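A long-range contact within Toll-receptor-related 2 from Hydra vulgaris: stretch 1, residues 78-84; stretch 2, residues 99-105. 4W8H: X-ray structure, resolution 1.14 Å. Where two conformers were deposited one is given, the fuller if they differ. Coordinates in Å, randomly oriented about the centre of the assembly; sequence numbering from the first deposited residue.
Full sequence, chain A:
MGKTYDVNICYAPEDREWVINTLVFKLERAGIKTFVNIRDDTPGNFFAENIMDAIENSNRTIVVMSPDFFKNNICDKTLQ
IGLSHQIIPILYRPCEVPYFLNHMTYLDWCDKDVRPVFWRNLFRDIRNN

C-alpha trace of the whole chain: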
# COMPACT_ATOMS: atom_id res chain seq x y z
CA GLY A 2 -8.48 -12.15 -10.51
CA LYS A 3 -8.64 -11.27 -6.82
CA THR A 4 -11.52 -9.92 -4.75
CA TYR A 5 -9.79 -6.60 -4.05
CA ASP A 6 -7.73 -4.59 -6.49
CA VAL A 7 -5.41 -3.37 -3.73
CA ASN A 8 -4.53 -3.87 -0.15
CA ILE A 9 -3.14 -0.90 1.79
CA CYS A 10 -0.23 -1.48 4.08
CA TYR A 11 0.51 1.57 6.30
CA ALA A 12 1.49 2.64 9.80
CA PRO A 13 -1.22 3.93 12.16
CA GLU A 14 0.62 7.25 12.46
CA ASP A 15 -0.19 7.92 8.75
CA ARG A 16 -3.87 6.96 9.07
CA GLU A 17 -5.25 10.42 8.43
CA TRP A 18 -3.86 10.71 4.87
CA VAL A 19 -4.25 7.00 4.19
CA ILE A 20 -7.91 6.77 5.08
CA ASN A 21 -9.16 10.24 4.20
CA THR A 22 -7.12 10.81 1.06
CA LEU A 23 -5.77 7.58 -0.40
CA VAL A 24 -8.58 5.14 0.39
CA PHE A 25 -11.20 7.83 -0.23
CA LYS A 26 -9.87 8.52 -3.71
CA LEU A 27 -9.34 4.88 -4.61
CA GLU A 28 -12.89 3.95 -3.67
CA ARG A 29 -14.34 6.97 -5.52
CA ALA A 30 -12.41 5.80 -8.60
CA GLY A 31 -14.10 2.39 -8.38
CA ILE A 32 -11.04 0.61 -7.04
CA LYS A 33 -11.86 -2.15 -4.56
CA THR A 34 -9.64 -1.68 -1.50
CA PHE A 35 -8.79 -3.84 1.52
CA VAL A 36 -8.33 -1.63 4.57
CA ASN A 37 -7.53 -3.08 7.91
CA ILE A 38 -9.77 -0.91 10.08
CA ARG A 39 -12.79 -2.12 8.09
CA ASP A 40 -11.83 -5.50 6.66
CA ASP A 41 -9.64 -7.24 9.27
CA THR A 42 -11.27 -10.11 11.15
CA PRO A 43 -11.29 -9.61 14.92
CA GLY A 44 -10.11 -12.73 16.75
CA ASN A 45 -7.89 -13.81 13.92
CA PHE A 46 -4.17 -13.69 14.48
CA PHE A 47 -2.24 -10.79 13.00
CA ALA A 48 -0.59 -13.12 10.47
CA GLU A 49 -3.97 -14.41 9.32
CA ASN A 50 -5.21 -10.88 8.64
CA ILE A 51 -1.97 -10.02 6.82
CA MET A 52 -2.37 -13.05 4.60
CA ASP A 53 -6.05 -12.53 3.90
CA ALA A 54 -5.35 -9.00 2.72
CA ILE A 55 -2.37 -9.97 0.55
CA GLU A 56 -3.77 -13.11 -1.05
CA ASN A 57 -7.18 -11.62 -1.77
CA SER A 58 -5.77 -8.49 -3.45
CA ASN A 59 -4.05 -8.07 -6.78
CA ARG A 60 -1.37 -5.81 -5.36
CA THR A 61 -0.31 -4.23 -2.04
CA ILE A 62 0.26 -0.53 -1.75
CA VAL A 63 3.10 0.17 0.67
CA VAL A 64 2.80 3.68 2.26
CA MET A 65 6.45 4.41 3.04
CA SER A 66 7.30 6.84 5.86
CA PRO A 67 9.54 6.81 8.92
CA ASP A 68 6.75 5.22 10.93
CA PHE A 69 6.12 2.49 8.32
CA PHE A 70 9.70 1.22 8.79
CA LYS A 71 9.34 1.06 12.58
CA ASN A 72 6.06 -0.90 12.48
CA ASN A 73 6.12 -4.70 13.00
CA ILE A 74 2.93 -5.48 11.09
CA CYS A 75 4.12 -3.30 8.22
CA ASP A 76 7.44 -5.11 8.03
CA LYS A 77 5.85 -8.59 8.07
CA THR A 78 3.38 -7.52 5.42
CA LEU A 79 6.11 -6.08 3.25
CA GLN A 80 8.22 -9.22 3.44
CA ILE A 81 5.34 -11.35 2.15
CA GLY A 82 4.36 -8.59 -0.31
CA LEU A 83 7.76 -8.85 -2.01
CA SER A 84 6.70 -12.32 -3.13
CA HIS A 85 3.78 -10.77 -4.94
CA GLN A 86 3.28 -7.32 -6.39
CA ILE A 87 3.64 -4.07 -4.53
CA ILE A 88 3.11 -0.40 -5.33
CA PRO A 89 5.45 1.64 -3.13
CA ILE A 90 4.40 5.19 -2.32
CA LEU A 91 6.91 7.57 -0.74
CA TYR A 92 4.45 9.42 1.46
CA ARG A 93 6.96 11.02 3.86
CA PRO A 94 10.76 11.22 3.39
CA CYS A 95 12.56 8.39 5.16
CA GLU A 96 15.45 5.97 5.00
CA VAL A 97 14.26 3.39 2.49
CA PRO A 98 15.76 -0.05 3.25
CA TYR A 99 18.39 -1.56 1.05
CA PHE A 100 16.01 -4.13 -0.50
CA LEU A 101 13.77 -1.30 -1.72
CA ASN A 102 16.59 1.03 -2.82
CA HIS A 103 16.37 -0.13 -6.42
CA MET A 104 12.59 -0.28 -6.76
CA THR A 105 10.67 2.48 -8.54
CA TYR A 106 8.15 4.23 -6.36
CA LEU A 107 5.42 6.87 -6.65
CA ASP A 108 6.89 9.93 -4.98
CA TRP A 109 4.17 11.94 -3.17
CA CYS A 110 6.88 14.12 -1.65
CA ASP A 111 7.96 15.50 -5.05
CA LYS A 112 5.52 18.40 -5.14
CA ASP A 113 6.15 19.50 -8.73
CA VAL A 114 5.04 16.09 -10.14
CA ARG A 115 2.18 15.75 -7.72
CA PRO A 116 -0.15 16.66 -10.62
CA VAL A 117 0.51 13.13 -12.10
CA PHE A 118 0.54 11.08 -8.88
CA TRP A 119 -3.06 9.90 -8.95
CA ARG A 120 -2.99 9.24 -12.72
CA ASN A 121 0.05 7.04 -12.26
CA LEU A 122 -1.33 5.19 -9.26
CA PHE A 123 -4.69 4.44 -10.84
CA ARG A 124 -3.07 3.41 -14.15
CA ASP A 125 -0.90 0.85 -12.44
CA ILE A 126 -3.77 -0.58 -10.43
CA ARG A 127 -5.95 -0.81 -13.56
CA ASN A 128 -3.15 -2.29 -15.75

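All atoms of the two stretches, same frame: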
# COMPACT_ATOMS: atom_id res chain seq x y z
N THR A 78 4.18 -7.61 6.62
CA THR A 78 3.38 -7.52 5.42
C THR A 78 4.25 -7.28 4.20
O THR A 78 4.07 -7.90 3.16
CB THR A 78 2.36 -6.39 5.52
OG1 THR A 78 1.54 -6.59 6.69
CG2 THR A 78 1.52 -6.30 4.30
N LEU A 79 5.22 -6.38 4.35
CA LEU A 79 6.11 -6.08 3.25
C LEU A 79 6.90 -7.30 2.82
O LEU A 79 7.08 -7.55 1.63
CB LEU A 79 7.06 -4.92 3.62
CG LEU A 79 8.14 -4.50 2.61
CD1 LEU A 79 7.59 -4.12 1.27
CD2 LEU A 79 8.87 -3.31 3.18
N GLN A 80 7.43 -8.04 3.79
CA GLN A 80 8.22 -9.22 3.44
C GLN A 80 7.41 -10.21 2.59
O GLN A 80 7.92 -10.73 1.58
CB GLN A 80 8.75 -9.92 4.71
CG GLN A 80 9.74 -9.12 5.55
CD GLN A 80 10.94 -8.65 4.79
OE1 GLN A 80 11.48 -9.36 3.93
NE2 GLN A 80 11.39 -7.43 5.10
N ILE A 81 6.17 -10.46 2.96
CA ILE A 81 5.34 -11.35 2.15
C ILE A 81 4.95 -10.65 0.83
O ILE A 81 4.94 -11.27 -0.24
CB ILE A 81 4.13 -11.84 2.94
CG1 ILE A 81 4.65 -12.57 4.21
CG2 ILE A 81 3.29 -12.77 2.08
CD1 ILE A 81 3.68 -12.60 5.35
N GLY A 82 4.71 -9.34 0.89
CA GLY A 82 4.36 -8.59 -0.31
C GLY A 82 5.41 -8.63 -1.41
O GLY A 82 5.06 -8.61 -2.59
N LEU A 83 6.69 -8.73 -1.03
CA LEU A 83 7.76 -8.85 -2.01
C LEU A 83 7.64 -10.12 -2.85
O LEU A 83 8.19 -10.20 -3.94
CB LEU A 83 9.10 -8.84 -1.32
CG LEU A 83 9.49 -7.52 -0.64
CD1 LEU A 83 10.80 -7.75 0.11
CD2 LEU A 83 9.61 -6.37 -1.67
N SER A 84 6.92 -11.10 -2.35
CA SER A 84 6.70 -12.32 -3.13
C SER A 84 5.49 -12.23 -4.06
O SER A 84 5.13 -13.18 -4.77
CB SER A 84 6.62 -13.54 -2.19
OG SER A 84 5.42 -13.63 -1.44
N TYR A 99 17.56 -1.17 2.16
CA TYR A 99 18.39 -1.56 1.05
C TYR A 99 17.61 -2.36 0.01
O TYR A 99 17.86 -2.22 -1.18
CB TYR A 99 19.62 -2.33 1.55
CG TYR A 99 19.31 -3.72 2.00
CD1 TYR A 99 18.83 -3.96 3.28
CD2 TYR A 99 19.49 -4.81 1.15
CE1 TYR A 99 18.53 -5.24 3.69
CE2 TYR A 99 19.19 -6.08 1.55
CZ TYR A 99 18.70 -6.29 2.82
OH TYR A 99 18.42 -7.57 3.22
N PHE A 100 16.70 -3.24 0.44
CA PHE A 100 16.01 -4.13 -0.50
C PHE A 100 14.93 -3.41 -1.30
O PHE A 100 14.43 -3.95 -2.28
CB PHE A 100 15.46 -5.39 0.21
CG PHE A 100 14.47 -5.09 1.30
CD1 PHE A 100 13.14 -4.92 1.01
CD2 PHE A 100 14.90 -4.93 2.61
CE1 PHE A 100 12.23 -4.64 2.01
CE2 PHE A 100 13.98 -4.64 3.63
CZ PHE A 100 12.64 -4.50 3.32
N LEU A 101 14.65 -2.16 -0.95
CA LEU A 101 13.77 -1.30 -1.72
C LEU A 101 14.49 -0.17 -2.43
O LEU A 101 13.83 0.62 -3.13
CB LEU A 101 12.69 -0.70 -0.84
CG LEU A 101 11.66 -1.64 -0.28
CD1 LEU A 101 10.63 -0.83 0.51
CD2 LEU A 101 10.99 -2.47 -1.37
N ASN A 102 15.82 -0.12 -2.32
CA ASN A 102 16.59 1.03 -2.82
C ASN A 102 16.82 1.01 -4.33
O ASN A 102 17.45 1.92 -4.89
CB ASN A 102 17.92 1.23 -2.06
CG ASN A 102 19.03 0.21 -2.45
OD1 ASN A 102 18.85 -0.66 -3.32
ND2 ASN A 102 20.20 0.35 -1.80
N HIS A 103 16.32 -0.02 -4.98
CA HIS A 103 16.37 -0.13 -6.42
C HIS A 103 15.01 -0.49 -7.00
O HIS A 103 14.92 -1.11 -8.04
CB HIS A 103 17.48 -1.10 -6.88
CG HIS A 103 17.45 -2.45 -6.22
ND1 HIS A 103 17.94 -2.67 -4.95
CD2 HIS A 103 17.04 -3.66 -6.68
CE1 HIS A 103 17.80 -3.95 -4.64
NE2 HIS A 103 17.26 -4.57 -5.67
N MET A 104 13.96 -0.09 -6.30
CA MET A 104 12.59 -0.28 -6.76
C MET A 104 11.92 1.08 -7.01
O MET A 104 11.98 1.99 -6.18
CB MET A 104 11.81 -1.03 -5.70
CG MET A 104 10.41 -1.35 -6.14
SD MET A 104 9.48 -2.34 -4.99
CE MET A 104 10.40 -3.85 -5.00
N THR A 105 11.33 1.24 -8.19
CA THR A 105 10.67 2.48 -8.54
C THR A 105 9.46 2.69 -7.68
O THR A 105 8.66 1.77 -7.47
CB THR A 105 10.25 2.38 -10.02
OG1 THR A 105 11.40 2.14 -10.84
CG2 THR A 105 9.49 3.64 -10.46

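The contact is a small apolar joint, with no hydrogen bond crossing it. One face of a helix meets a 3-10 segment and the turn that follows, and the two backbones stay well apart: the nearest CA atoms, those of Leu83 and Phe100, are 9.6 Å from each other, a gap that side chains must fill.

The main bump is Phe100. Its CA-to-CB bond points toward the first stretch, and its ring rests at the mouth of a shallow hollow bordered by Leu79, Gln80 and Leu83. Leu79 and Leu83, four residues apart, are linked by the hydrogen bond from Leu83 N to Leu79 O (2.9 Å), and the CA-to-CB bonds of both point toward the second stretch. Leu79 CD2 meets the edge of the ring, 3.8 Å from Phe100 CE1, while Leu83 CD1 lies 3.8 Å from Phe100 CD1. Gln80 starts out sideways, but its flexible chain brings Gln80 NE2 to 3.6 Å from Phe100 CZ, letting a polar residue border the ring at an exposed margin.

Leu101 packs beside the ring with its forked end. Leu101 CD1 is 4.0 Å from Leu79 CD2, and Leu101 CD2 is 4.1 Å from Leu83 CD2; a branched leucine can thus touch both Leu79 and Leu83 at once. Beyond it, Met104 closes the turn begun at Leu101, and its slender, unbranched chain brings Met104 CE to 4.3 Å from Leu83 CD2, a looser contact.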